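Long-range contact in P91 (Metagenome, PDB 4ZI5), which hydrolyses phosphotriesters as a promiscuous activity and has the alpha/beta-hydrolase fold of the dienelactone hydrolase family: residues R17-T22 / G30-D35. Sequence-based numbering, arbitrary orientation.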
ATOM      1  N   ARG A  17      28.403   0.992 -14.107  1.00 15.40           N
ATOM      2  CA  ARG A  17      29.619   1.772 -14.308  1.00 15.11           C
ATOM      3  C   ARG A  17      29.700   2.847 -13.252  1.00 16.81           C
ATOM      4  O   ARG A  17      28.669   3.338 -12.770  1.00 15.00           O
ATOM      5  CB  ARG A  17      29.620   2.368 -15.711  1.00 14.94           C
ATOM      6  CG  ARG A  17      28.614   3.493 -15.957  1.00 14.82           C
ATOM      7  CD  ARG A  17      28.683   3.957 -17.391  1.00 14.71           C
ATOM      8  NE  ARG A  17      27.829   5.111 -17.703  1.00 14.09           N
ATOM      9  CZ  ARG A  17      26.794   5.109 -18.545  1.00 14.66           C
ATOM     10  NH1 ARG A  17      26.366   3.990 -19.139  1.00 14.41           N
ATOM     11  NH2 ARG A  17      26.150   6.257 -18.766  1.00 14.73           N
ATOM     12  N   LYS A  18      30.930   3.251 -12.912  1.00 17.00           N
ATOM     13  CA  LYS A  18      31.121   4.330 -11.956  1.00 18.29           C
ATOM     14  C   LYS A  18      30.829   5.671 -12.606  1.00 17.85           C
ATOM     15  O   LYS A  18      31.073   5.853 -13.812  1.00 18.88           O
ATOM     16  CB  LYS A  18      32.538   4.303 -11.385  1.00 20.07           C
ATOM     17  CG  LYS A  18      32.858   3.011 -10.631  1.00 24.41           C
ATOM     18  CD  LYS A  18      31.933   2.760  -9.452  1.00 27.62           C
ATOM     19  CE  LYS A  18      31.943   1.305  -9.003  1.00 32.60           C
ATOM     20  NZ  LYS A  18      33.255   0.614  -8.926  1.00 35.18           N
ATOM     21  N   VAL A  19      30.238   6.575 -11.827  1.00 16.02           N
ATOM     22  CA  VAL A  19      29.987   7.944 -12.266  1.00 15.48           C
ATOM     23  C   VAL A  19      30.567   8.902 -11.233  1.00 16.32           C
ATOM     24  O   VAL A  19      30.100   8.944 -10.103  1.00 16.63           O
ATOM     25  CB  VAL A  19      28.469   8.214 -12.449  1.00 15.11           C
ATOM     26  CG1 VAL A  19      28.188   9.665 -12.809  1.00 14.64           C
ATOM     27  CG2 VAL A  19      27.906   7.291 -13.533  1.00 15.07           C
ATOM     28  N   ASP A  20      31.560   9.687 -11.663  1.00 17.47           N
ATOM     29  CA  ASP A  20      32.151  10.756 -10.862  1.00 18.61           C
ATOM     30  C   ASP A  20      31.300  12.008 -10.962  1.00 17.53           C
ATOM     31  O   ASP A  20      30.906  12.400 -12.045  1.00 17.22           O
ATOM     32  CB  ASP A  20      33.564  11.086 -11.381  1.00 19.82           C
ATOM     33  CG  ASP A  20      34.528   9.951 -11.182  1.00 23.08           C
ATOM     34  OD1 ASP A  20      34.690   9.506 -10.028  1.00 24.12           O
ATOM     35  OD2 ASP A  20      35.127   9.490 -12.182  1.00 24.63           O
ATOM     36  N   TYR A  21      30.984  12.621  -9.829  1.00 16.82           N
ATOM     37  CA  TYR A  21      30.316  13.910  -9.824  1.00 16.75           C
ATOM     38  C   TYR A  21      30.730  14.681  -8.583  1.00 18.28           C
ATOM     39  O   TYR A  21      31.359  14.118  -7.690  1.00 17.33           O
ATOM     40  CB  TYR A  21      28.781  13.736  -9.941  1.00 16.61           C
ATOM     41  CG  TYR A  21      28.077  12.974  -8.816  1.00 15.29           C
ATOM     42  CD1 TYR A  21      28.051  11.595  -8.777  1.00 15.18           C
ATOM     43  CD2 TYR A  21      27.403  13.662  -7.812  1.00 15.15           C
ATOM     44  CE1 TYR A  21      27.394  10.907  -7.752  1.00 15.32           C
ATOM     45  CE2 TYR A  21      26.755  12.996  -6.799  1.00 14.88           C
ATOM     46  CZ  TYR A  21      26.741  11.617  -6.766  1.00 15.48           C
ATOM     47  OH  TYR A  21      26.052  10.970  -5.772  1.00 13.99           O
ATOM     48  N   THR A  22      30.399  15.972  -8.529  1.00 18.94           N
ATOM     49  CA  THR A  22      30.827  16.826  -7.423  1.00 20.46           C
ATOM     50  C   THR A  22      29.662  17.602  -6.813  1.00 19.94           C
ATOM     51  O   THR A  22      28.665  17.889  -7.469  1.00 20.86           O
ATOM     52  CB  THR A  22      31.863  17.849  -7.894  1.00 21.28           C
ATOM     53  OG1 THR A  22      31.267  18.625  -8.934  1.00 24.46           O
ATOM     54  CG2 THR A  22      33.105  17.198  -8.435  1.00 21.87           C
ATOM     55  N   GLY A  30      29.293   7.669  -7.646  1.00 15.16           N
ATOM     56  CA  GLY A  30      28.100   6.820  -7.689  1.00 14.53           C
ATOM     57  C   GLY A  30      28.291   5.635  -8.632  1.00 15.12           C
ATOM     58  O   GLY A  30      29.296   5.537  -9.345  1.00 14.07           O
ATOM     59  N   GLU A  31      27.302   4.745  -8.666  1.00 15.80           N
ATOM     60  CA  GLU A  31      27.315   3.600  -9.569  1.00 15.60           C
ATOM     61  C   GLU A  31      26.013   3.548 -10.336  1.00 15.38           C
ATOM     62  O   GLU A  31      24.935   3.505  -9.737  1.00 14.66           O
ATOM     63  CB  GLU A  31      27.550   2.270  -8.799  1.00 17.67           C
ATOM     64  CG  GLU A  31      27.837   1.098  -9.717  1.00 17.99           C
ATOM     65  CD  GLU A  31      28.127  -0.162  -8.962  1.00 18.59           C
ATOM     66  OE1 GLU A  31      29.319  -0.522  -8.893  1.00 18.99           O
ATOM     67  OE2 GLU A  31      27.178  -0.769  -8.418  1.00 17.35           O
ATOM     68  N   PHE A  32      26.137   3.567 -11.664  1.00 14.01           N
ATOM     69  CA  PHE A  32      25.025   3.684 -12.598  1.00 13.39           C
ATOM     70  C   PHE A  32      24.753   2.318 -13.212  1.00 13.74           C
ATOM     71  O   PHE A  32      25.660   1.691 -13.767  1.00 12.70           O
ATOM     72  CB  PHE A  32      25.381   4.682 -13.687  1.00 13.03           C
ATOM     73  CG  PHE A  32      24.321   4.887 -14.708  1.00 13.30           C
ATOM     74  CD1 PHE A  32      23.171   5.608 -14.405  1.00 13.54           C
ATOM     75  CD2 PHE A  32      24.483   4.394 -16.004  1.00 13.87           C
ATOM     76  CE1 PHE A  32      22.205   5.821 -15.354  1.00 12.92           C
ATOM     77  CE2 PHE A  32      23.527   4.606 -16.975  1.00 14.19           C
ATOM     78  CZ  PHE A  32      22.386   5.336 -16.657  1.00 13.88           C
ATOM     79  N   HIS A  33      23.485   1.885 -13.124  1.00 13.69           N
ATOM     80  CA  HIS A  33      23.036   0.588 -13.612  1.00 14.43           C
ATOM     81  C   HIS A  33      22.046   0.734 -14.742  1.00 14.36           C
ATOM     82  O   HIS A  33      21.080   1.504 -14.650  1.00 13.85           O
ATOM     83  CB  HIS A  33      22.383  -0.188 -12.480  1.00 15.25           C
ATOM     84  CG  HIS A  33      23.320  -0.533 -11.372  1.00 15.49           C
ATOM     85  ND1 HIS A  33      23.629  -1.831 -11.047  1.00 16.24           N
ATOM     86  CD2 HIS A  33      24.019   0.250 -10.513  1.00 15.41           C
ATOM     87  CE1 HIS A  33      24.492  -1.837 -10.047  1.00 15.92           C
ATOM     88  NE2 HIS A  33      24.736  -0.591  -9.695  1.00 15.99           N
ATOM     89  N   TRP A  34      22.271  -0.025 -15.809  1.00 15.00           N
ATOM     90  CA  TRP A  34      21.350  -0.028 -16.941  1.00 15.72           C
ATOM     91  C   TRP A  34      21.429  -1.365 -17.706  1.00 16.67           C
ATOM     92  O   TRP A  34      22.396  -2.142 -17.549  1.00 16.18           O
ATOM     93  CB  TRP A  34      21.618   1.194 -17.860  1.00 15.53           C
ATOM     94  CG  TRP A  34      22.738   0.991 -18.829  1.00 15.73           C
ATOM     95  CD1 TRP A  34      22.627   0.789 -20.194  1.00 15.82           C
ATOM     96  CD2 TRP A  34      24.146   0.931 -18.528  1.00 15.12           C
ATOM     97  NE1 TRP A  34      23.876   0.597 -20.737  1.00 16.29           N
ATOM     98  CE2 TRP A  34      24.823   0.697 -19.744  1.00 14.93           C
ATOM     99  CE3 TRP A  34      24.895   1.044 -17.353  1.00 14.67           C
ATOM    100  CZ2 TRP A  34      26.218   0.564 -19.815  1.00 14.80           C
ATOM    101  CZ3 TRP A  34      26.294   0.901 -17.426  1.00 14.79           C
ATOM    102  CH2 TRP A  34      26.928   0.659 -18.641  1.00 14.28           C
ATOM    103  N   ASP A  35      20.380  -1.630 -18.486  1.00 16.41           N
ATOM    104  CA  ASP A  35      20.350  -2.785 -19.387  1.00 18.93           C
ATOM    105  C   ASP A  35      20.901  -2.363 -20.749  1.00 20.42           C
ATOM    106  O   ASP A  35      20.256  -1.594 -21.466  1.00 18.97           O
ATOM    107  CB  ASP A  35      18.897  -3.268 -19.526  1.00 20.08           C
ATOM    108  CG  ASP A  35      18.751  -4.555 -20.339  1.00 21.65           C
ATOM    109  OD1 ASP A  35      19.732  -5.105 -20.895  1.00 23.56           O
ATOM    110  OD2 ASP A  35      17.621  -5.055 -20.362  1.00 21.86           O
TER
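R17 and F32 run side by side: chi1 of R17 (71°) sets CG between the backbone N and the carbonyl carbon, and the chain, extended from CG to NE, carries the guanidinium on beside the F32 ring, whose CG is anti to its N (180°). They sit on the N-terminal antiparallel beta hairpin of an alpha/beta-hydrolase fold, strands 15-23 and 26-34, at one end of the mixed sheet. Over one face of the R17 guanidinium lies F32 CD2, 3.5 Å from R17 CZ, with the two planes 50° apart. W34 meets the group at its edge: R17 NH1 stands over the indole face, offset toward the rim, 3.4 Å from W34 CH2, a cation-pi contact. A salt bridge from NH1 to E119 and a hydrogen bond from NH2 to Q117 further fix the guanidinium. On the same face of the sheet, V19 CG2 packs on F32 CB at 3.6 Å. On the opposite face, K18 and E31 form a non-hydrogen-bonded pair; K18 CE touches E31 OE1 (3.2 Å) while NZ stays beyond a salt bridge, whereas E31 OE2 accepts a bond from H33 NE2. R17/F32 and V19/G30 are hydrogen-bonded pairs, each closed by two backbone bonds. Beside G30, Y21 CE1 comes to 3.8 Å from G30 N, and Y21 OH bonds D76 N.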